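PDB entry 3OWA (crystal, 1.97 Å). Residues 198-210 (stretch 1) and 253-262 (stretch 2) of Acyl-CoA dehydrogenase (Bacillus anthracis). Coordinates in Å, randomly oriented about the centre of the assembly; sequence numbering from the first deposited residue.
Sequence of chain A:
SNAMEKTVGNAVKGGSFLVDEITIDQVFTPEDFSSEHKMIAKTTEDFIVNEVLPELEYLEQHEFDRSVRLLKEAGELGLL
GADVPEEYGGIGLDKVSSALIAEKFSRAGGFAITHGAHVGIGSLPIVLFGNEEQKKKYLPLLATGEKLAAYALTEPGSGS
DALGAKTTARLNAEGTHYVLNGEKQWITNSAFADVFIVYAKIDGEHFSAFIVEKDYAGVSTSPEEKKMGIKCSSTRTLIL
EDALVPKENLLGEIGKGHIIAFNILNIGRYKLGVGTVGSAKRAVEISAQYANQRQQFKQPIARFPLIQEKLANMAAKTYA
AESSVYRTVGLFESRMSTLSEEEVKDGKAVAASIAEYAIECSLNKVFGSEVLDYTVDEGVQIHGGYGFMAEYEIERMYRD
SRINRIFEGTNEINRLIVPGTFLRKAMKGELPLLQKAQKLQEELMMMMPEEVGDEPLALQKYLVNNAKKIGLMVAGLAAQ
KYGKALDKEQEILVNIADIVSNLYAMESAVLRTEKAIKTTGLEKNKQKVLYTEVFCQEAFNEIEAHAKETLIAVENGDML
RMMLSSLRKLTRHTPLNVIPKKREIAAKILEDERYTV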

ATOM      1  N   VAL A 198     -13.438  -6.620  30.310  1.00 27.98           N
ATOM      2  CA  VAL A 198     -14.469  -5.768  29.713  1.00 25.63           C
ATOM      3  C   VAL A 198     -14.483  -4.367  30.355  1.00 27.71           C
ATOM      4  O   VAL A 198     -14.455  -4.235  31.567  1.00 29.05           O
ATOM      5  N   TYR A 199     -14.596  -3.316  29.555  1.00 26.92           N
ATOM      6  CA  TYR A 199     -14.680  -1.970  30.111  1.00 28.17           C
ATOM      7  C   TYR A 199     -16.101  -1.501  30.017  1.00 28.80           C
ATOM      8  O   TYR A 199     -16.745  -1.718  28.981  1.00 27.37           O
ATOM      9  N   ALA A 200     -16.606  -0.864  31.090  1.00 29.95           N
ATOM     10  CA  ALA A 200     -17.998  -0.419  31.154  1.00 31.09           C
ATOM     11  C   ALA A 200     -18.053   0.776  32.098  1.00 33.19           C
ATOM     12  O   ALA A 200     -17.147   0.947  32.908  1.00 35.15           O
ATOM     13  N   LYS A 201     -19.097   1.588  32.004  1.00 33.30           N
ATOM     14  CA  LYS A 201     -19.224   2.734  32.904  1.00 35.84           C
ATOM     15  C   LYS A 201     -20.199   2.436  34.037  1.00 36.04           C
ATOM     16  O   LYS A 201     -21.386   2.256  33.794  1.00 34.85           O
ATOM     17  N   ILE A 202     -19.673   2.367  35.267  1.00 36.84           N
ATOM     18  CA  ILE A 202     -20.503   2.167  36.468  1.00 38.34           C
ATOM     19  C   ILE A 202     -21.488   3.315  36.605  1.00 40.41           C
ATOM     20  O   ILE A 202     -21.081   4.448  36.546  1.00 40.13           O
ATOM     21  N   ASP A 203     -22.778   2.999  36.730  1.00 43.09           N
ATOM     22  CA  ASP A 203     -23.876   3.981  36.690  1.00 46.72           C
ATOM     23  C   ASP A 203     -23.846   4.864  35.451  1.00 46.98           C
ATOM     24  O   ASP A 203     -24.398   5.958  35.449  1.00 47.88           O
ATOM     25  N   GLY A 204     -23.198   4.377  34.396  1.00 46.80           N
ATOM     26  CA  GLY A 204     -23.108   5.122  33.152  1.00 46.73           C
ATOM     27  C   GLY A 204     -22.211   6.336  33.271  1.00 47.12           C
ATOM     28  O   GLY A 204     -22.268   7.236  32.435  1.00 47.74           O
ATOM     29  N   GLU A 205     -21.355   6.337  34.290  1.00 46.61           N
ATOM     30  CA  GLU A 205     -20.547   7.499  34.613  1.00 47.41           C
ATOM     31  C   GLU A 205     -19.054   7.164  34.718  1.00 45.18           C
ATOM     32  O   GLU A 205     -18.241   7.830  34.098  1.00 45.55           O
ATOM     33  N   HIS A 206     -18.719   6.111  35.459  1.00 42.34           N
ATOM     34  CA  HIS A 206     -17.353   5.854  35.884  1.00 40.24           C
ATOM     35  C   HIS A 206     -16.732   4.678  35.105  1.00 37.76           C
ATOM     36  O   HIS A 206     -17.040   3.492  35.365  1.00 35.40           O
ATOM     37  N   PHE A 207     -15.834   5.040  34.187  1.00 36.04           N
ATOM     38  CA  PHE A 207     -15.229   4.123  33.231  1.00 34.66           C
ATOM     39  C   PHE A 207     -14.324   3.163  33.990  1.00 34.02           C
ATOM     40  O   PHE A 207     -13.360   3.592  34.644  1.00 34.13           O
ATOM     41  N   SER A 208     -14.647   1.869  33.923  1.00 32.71           N
ATOM     42  CA  SER A 208     -14.020   0.863  34.799  1.00 33.32           C
ATOM     43  C   SER A 208     -13.783  -0.480  34.079  1.00 32.46           C
ATOM     44  O   SER A 208     -14.449  -0.756  33.127  1.00 32.76           O
ATOM     45  N   ALA A 209     -12.832  -1.290  34.539  1.00 32.04           N
ATOM     46  CA  ALA A 209     -12.568  -2.578  33.907  1.00 31.90           C
ATOM     47  C   ALA A 209     -13.083  -3.706  34.778  1.00 31.86           C
ATOM     48  O   ALA A 209     -13.095  -3.571  36.007  1.00 32.35           O
ATOM     49  N   PHE A 210     -13.489  -4.818  34.148  1.00 30.94           N
ATOM     50  CA  PHE A 210     -14.080  -5.970  34.856  1.00 30.70           C
ATOM     51  C   PHE A 210     -13.548  -7.254  34.273  1.00 30.58           C
ATOM     52  O   PHE A 210     -13.354  -7.354  33.052  1.00 28.80           O
ATOM     53  N   GLU A 253      -9.512   0.424  40.081  1.00 42.41           N
ATOM     54  CA  GLU A 253     -10.421   1.256  40.882  1.00 43.37           C
ATOM     55  C   GLU A 253     -11.562   1.752  40.024  1.00 41.65           C
ATOM     56  O   GLU A 253     -11.388   1.965  38.816  1.00 38.84           O
ATOM     57  N   ILE A 254     -12.715   1.952  40.667  1.00 40.99           N
ATOM     58  CA  ILE A 254     -13.880   2.537  40.022  1.00 40.06           C
ATOM     59  C   ILE A 254     -13.552   3.864  39.348  1.00 41.30           C
ATOM     60  O   ILE A 254     -12.975   4.756  39.968  1.00 41.13           O
ATOM     61  N   GLY A 255     -13.904   3.988  38.060  1.00 40.04           N
ATOM     62  CA  GLY A 255     -13.688   5.231  37.344  1.00 40.56           C
ATOM     63  C   GLY A 255     -12.255   5.437  36.856  1.00 40.61           C
ATOM     64  O   GLY A 255     -11.954   6.455  36.243  1.00 40.70           O
ATOM     65  N   LYS A 256     -11.367   4.477  37.122  1.00 40.77           N
ATOM     66  CA  LYS A 256      -9.979   4.602  36.695  1.00 40.79           C
ATOM     67  C   LYS A 256      -9.623   3.529  35.651  1.00 39.85           C
ATOM     68  O   LYS A 256      -8.472   3.086  35.566  1.00 37.87           O
ATOM     69  N   GLY A 257     -10.620   3.138  34.856  1.00 38.43           N
ATOM     70  CA  GLY A 257     -10.409   2.181  33.772  1.00 38.22           C
ATOM     71  C   GLY A 257      -9.401   2.692  32.748  1.00 38.98           C
ATOM     72  O   GLY A 257      -8.684   1.876  32.138  1.00 37.89           O
ATOM     73  N   HIS A 258      -9.315   4.020  32.580  1.00 39.68           N
ATOM     74  CA  HIS A 258      -8.380   4.640  31.605  1.00 40.95           C
ATOM     75  C   HIS A 258      -6.916   4.353  31.892  1.00 41.13           C
ATOM     76  O   HIS A 258      -6.094   4.228  30.953  1.00 40.13           O
ATOM     77  N   ILE A 259      -6.588   4.234  33.171  1.00 41.10           N
ATOM     78  CA  ILE A 259      -5.226   3.921  33.572  1.00 42.14           C
ATOM     79  C   ILE A 259      -4.803   2.523  33.057  1.00 40.66           C
ATOM     80  O   ILE A 259      -3.673   2.330  32.544  1.00 40.69           O
ATOM     81  N   ILE A 260      -5.712   1.559  33.166  1.00 38.38           N
ATOM     82  CA  ILE A 260      -5.459   0.217  32.620  1.00 36.13           C
ATOM     83  C   ILE A 260      -5.361   0.252  31.082  1.00 35.00           C
ATOM     84  O   ILE A 260      -4.368  -0.262  30.499  1.00 33.24           O
ATOM     85  N   ALA A 261      -6.327   0.930  30.440  1.00 33.77           N
ATOM     86  CA  ALA A 261      -6.420   0.940  28.998  1.00 34.27           C
ATOM     87  C   ALA A 261      -5.187   1.584  28.376  1.00 36.09           C
ATOM     88  O   ALA A 261      -4.687   1.107  27.339  1.00 34.21           O
ATOM     89  N   PHE A 262      -4.717   2.668  29.000  1.00 37.79           N
ATOM     90  CA  PHE A 262      -3.572   3.396  28.485  1.00 40.51           C
ATOM     91  C   PHE A 262      -2.287   2.575  28.651  1.00 39.91           C
ATOM     92  O   PHE A 262      -1.449   2.522  27.734  1.00 40.50           O
TER

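Stretch 1 is a β-hairpin whose strands, 198-202 and 206-210, are joined through a type II turn from Lys201 to Gly204, and stretch 2 packs against it with a second type II turn, Glu253 to Lys256, and the helical segment that follows. Val198 makes no contact, but Tyr199 points toward stretch 2 in the m rotamer (chi2 -93°). The edge of its ring meets the backbone of Gly257, with CE1 3.3 Å from Gly257 O, and its hydroxyl end reaches the helix, where Tyr199 OH lies 3.3 Å from Ile260 CG2 and 3.6 Å from Ala261 CB. Although Tyr199 OH is 3.2 Å from Ala261 N, the angle is poor for a hydrogen bond; that amide is instead bonded to Gly257 O, and the hydroxyl finds its partner elsewhere in the structure.

Ala200 and Lys201 stay out of reach. Ile202 (m, t) points toward Ile254, also m, t, and the two meet at 3.7 Å between Ile202 CD1 and Ile254 CG1. Beyond the turn, His206 (m) rests its CB 3.6 Å from Gly255 CA and 3.8 Å from Ile254 CG2.

Phe207 (t) leaves the backbone sideways, yet its ring end approaches the helix, setting CD2 3.4 Å from His258 N. A side chain at Gly257 would collide with this same CD2. The backbone adds a hydrogen bond from Gly257 N to Phe207 O (2.8 Å), while a water accepts from Phe207 N and donates weakly to Gly255 O.

Ser208 (m) uses its hydroxyl twice: OG accepts from Gly255 N at 2.9 Å, almost linearly, and donates to His206 O at 2.8 Å, tying the turn to the hairpin. Ala209 points its CB toward Ile260 CD1 (3.9 Å), and a second water links Ala209 N to Glu253 O. Phe210 makes no contact.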

ATOM      1  CB  VAL A 198     -15.846  -6.391  29.962  1.00 27.54           C
ATOM      2  CG1 VAL A 198     -16.949  -5.490  29.423  1.00 25.44           C
ATOM      3  CG2 VAL A 198     -15.920  -7.848  29.371  1.00 26.05           C
ATOM      4  CB  TYR A 199     -13.826  -1.039  29.258  1.00 28.66           C
ATOM      5  CG  TYR A 199     -12.354  -1.225  29.455  1.00 31.99           C
ATOM      6  CD1 TYR A 199     -11.650  -0.437  30.386  1.00 33.39           C
ATOM      7  CD2 TYR A 199     -11.640  -2.145  28.690  1.00 28.20           C
ATOM      8  CE1 TYR A 199     -10.264  -0.575  30.545  1.00 33.75           C
ATOM      9  CE2 TYR A 199     -10.255  -2.287  28.857  1.00 31.40           C
ATOM     10  CZ  TYR A 199      -9.578  -1.510  29.766  1.00 33.42           C
ATOM     11  OH  TYR A 199      -8.190  -1.670  29.869  1.00 34.36           O
ATOM     12  CB  ALA A 200     -18.911  -1.522  31.685  1.00 30.71           C
ATOM     13  CB  LYS A 201     -19.630   4.010  32.153  1.00 36.57           C
ATOM     14  CG  LYS A 201     -18.571   4.484  31.188  1.00 37.21           C
ATOM     15  CD  LYS A 201     -19.006   5.762  30.460  1.00 41.98           C
ATOM     16  CE  LYS A 201     -17.874   6.236  29.542  1.00 42.64           C
ATOM     17  NZ  LYS A 201     -18.241   7.548  28.889  1.00 48.67           N
ATOM     18  CB  ILE A 202     -19.646   1.973  37.729  1.00 39.00           C
ATOM     19  CG1 ILE A 202     -18.888   0.643  37.595  1.00 38.20           C
ATOM     20  CG2 ILE A 202     -20.540   2.001  39.008  1.00 38.54           C
ATOM     21  CD1 ILE A 202     -17.753   0.424  38.561  1.00 40.04           C
ATOM     22  CB  ASP A 203     -23.910   4.850  37.969  1.00 48.03           C
ATOM     23  CG  ASP A 203     -24.039   4.017  39.237  1.00 52.60           C
ATOM     24  OD1 ASP A 203     -23.517   4.464  40.282  1.00 57.65           O
ATOM     25  OD2 ASP A 203     -24.639   2.911  39.191  1.00 53.18           O
ATOM     26  CB  GLU A 205     -21.053   8.119  35.926  1.00 49.54           C
ATOM     27  CG  GLU A 205     -20.702   9.580  36.115  1.00 58.05           C
ATOM     28  CD  GLU A 205     -21.402  10.531  35.122  1.00 65.40           C
ATOM     29  OE1 GLU A 205     -22.377  10.121  34.436  1.00 68.23           O
ATOM     30  OE2 GLU A 205     -20.967  11.706  35.039  1.00 72.86           O
ATOM     31  CB  HIS A 206     -17.302   5.571  37.388  1.00 41.16           C
ATOM     32  CG  HIS A 206     -17.860   6.671  38.240  1.00 43.68           C
ATOM     33  ND1 HIS A 206     -18.807   6.443  39.216  1.00 49.26           N
ATOM     34  CD2 HIS A 206     -17.606   8.002  38.271  1.00 44.32           C
ATOM     35  CE1 HIS A 206     -19.110   7.584  39.814  1.00 46.71           C
ATOM     36  NE2 HIS A 206     -18.407   8.547  39.250  1.00 48.26           N
ATOM     37  CB  PHE A 207     -14.439   4.943  32.219  1.00 34.84           C
ATOM     38  CG  PHE A 207     -13.791   4.131  31.129  1.00 34.05           C
ATOM     39  CD1 PHE A 207     -14.523   3.765  30.003  1.00 32.64           C
ATOM     40  CD2 PHE A 207     -12.441   3.754  31.227  1.00 31.62           C
ATOM     41  CE1 PHE A 207     -13.921   3.020  28.965  1.00 33.11           C
ATOM     42  CE2 PHE A 207     -11.826   3.014  30.206  1.00 33.93           C
ATOM     43  CZ  PHE A 207     -12.564   2.648  29.075  1.00 32.83           C
ATOM     44  CB  SER A 208     -14.930   0.611  36.035  1.00 34.63           C
ATOM     45  OG  SER A 208     -15.216   1.818  36.728  1.00 33.73           O
ATOM     46  CB  ALA A 209     -11.070  -2.738  33.630  1.00 32.26           C
ATOM     47  CB  PHE A 210     -15.600  -6.013  34.666  1.00 29.29           C
ATOM     48  CG  PHE A 210     -16.330  -4.818  35.239  1.00 31.67           C
ATOM     49  CD1 PHE A 210     -16.856  -4.871  36.519  1.00 34.01           C
ATOM     50  CD2 PHE A 210     -16.501  -3.670  34.495  1.00 33.57           C
ATOM     51  CE1 PHE A 210     -17.548  -3.777  37.074  1.00 36.39           C
ATOM     52  CE2 PHE A 210     -17.193  -2.559  35.023  1.00 35.92           C
ATOM     53  CZ  PHE A 210     -17.713  -2.624  36.337  1.00 36.08           C
ATOM     54  CB  GLU A 253      -9.698   2.477  41.469  1.00 44.90           C
ATOM     55  CG  GLU A 253      -8.517   2.147  42.356  1.00 51.51           C
ATOM     56  CD  GLU A 253      -8.072   3.363  43.146  1.00 62.69           C
ATOM     57  OE1 GLU A 253      -8.775   3.729  44.116  1.00 68.59           O
ATOM     58  OE2 GLU A 253      -7.034   3.971  42.787  1.00 67.75           O
ATOM     59  CB  ILE A 254     -15.086   2.706  41.006  1.00 41.59           C
ATOM     60  CG1 ILE A 254     -15.638   1.339  41.455  1.00 39.50           C
ATOM     61  CG2 ILE A 254     -16.204   3.515  40.364  1.00 40.07           C
ATOM     62  CD1 ILE A 254     -16.602   1.466  42.686  1.00 42.06           C
ATOM     63  CB  LYS A 256      -9.037   4.553  37.909  1.00 43.08           C
ATOM     64  CG  LYS A 256      -9.340   5.675  38.927  1.00 46.52           C
ATOM     65  CD  LYS A 256      -8.220   5.904  39.905  1.00 54.46           C
ATOM     66  CE  LYS A 256      -8.596   7.000  40.922  1.00 59.88           C
ATOM     67  NZ  LYS A 256      -8.923   8.319  40.266  1.00 62.60           N
ATOM     68  CB  HIS A 258      -8.602   6.158  31.437  1.00 43.27           C
ATOM     69  CG  HIS A 258      -8.156   6.977  32.615  1.00 47.89           C
ATOM     70  ND1 HIS A 258      -8.950   7.173  33.725  1.00 53.30           N
ATOM     71  CD2 HIS A 258      -6.992   7.630  32.864  1.00 51.77           C
ATOM     72  CE1 HIS A 258      -8.299   7.919  34.605  1.00 55.37           C
ATOM     73  NE2 HIS A 258      -7.107   8.206  34.108  1.00 54.83           N
ATOM     74  CB  ILE A 259      -5.088   4.018  35.097  1.00 44.20           C
ATOM     75  CG1 ILE A 259      -5.168   5.487  35.531  1.00 46.36           C
ATOM     76  CG2 ILE A 259      -3.798   3.338  35.596  1.00 45.70           C
ATOM     77  CD1 ILE A 259      -5.357   5.671  37.033  1.00 51.59           C
ATOM     78  CB  ILE A 260      -6.496  -0.792  33.105  1.00 36.30           C
ATOM     79  CG1 ILE A 260      -6.507  -0.812  34.650  1.00 38.34           C
ATOM     80  CG2 ILE A 260      -6.244  -2.221  32.465  1.00 33.02           C
ATOM     81  CD1 ILE A 260      -7.683  -1.663  35.251  1.00 36.53           C
ATOM     82  CB  ALA A 261      -7.701   1.654  28.518  1.00 32.97           C
ATOM     83  CB  PHE A 262      -3.438   4.793  29.130  1.00 42.54           C
ATOM     84  CG  PHE A 262      -1.997   5.304  29.186  1.00 50.52           C
ATOM     85  CD1 PHE A 262      -1.410   5.945  28.074  1.00 55.87           C
ATOM     86  CD2 PHE A 262      -1.215   5.139  30.357  1.00 56.82           C
ATOM     87  CE1 PHE A 262      -0.055   6.411  28.116  1.00 57.20           C
ATOM     88  CE2 PHE A 262       0.122   5.602  30.413  1.00 57.87           C
ATOM     89  CZ  PHE A 262       0.700   6.228  29.282  1.00 58.66           C
TER
HETATM   90  O   HOH W   1     -14.651   7.647  34.445  1.00 43.43           O
HETATM   91  O   HOH W   2     -11.114   0.100  36.657  1.00 35.85           O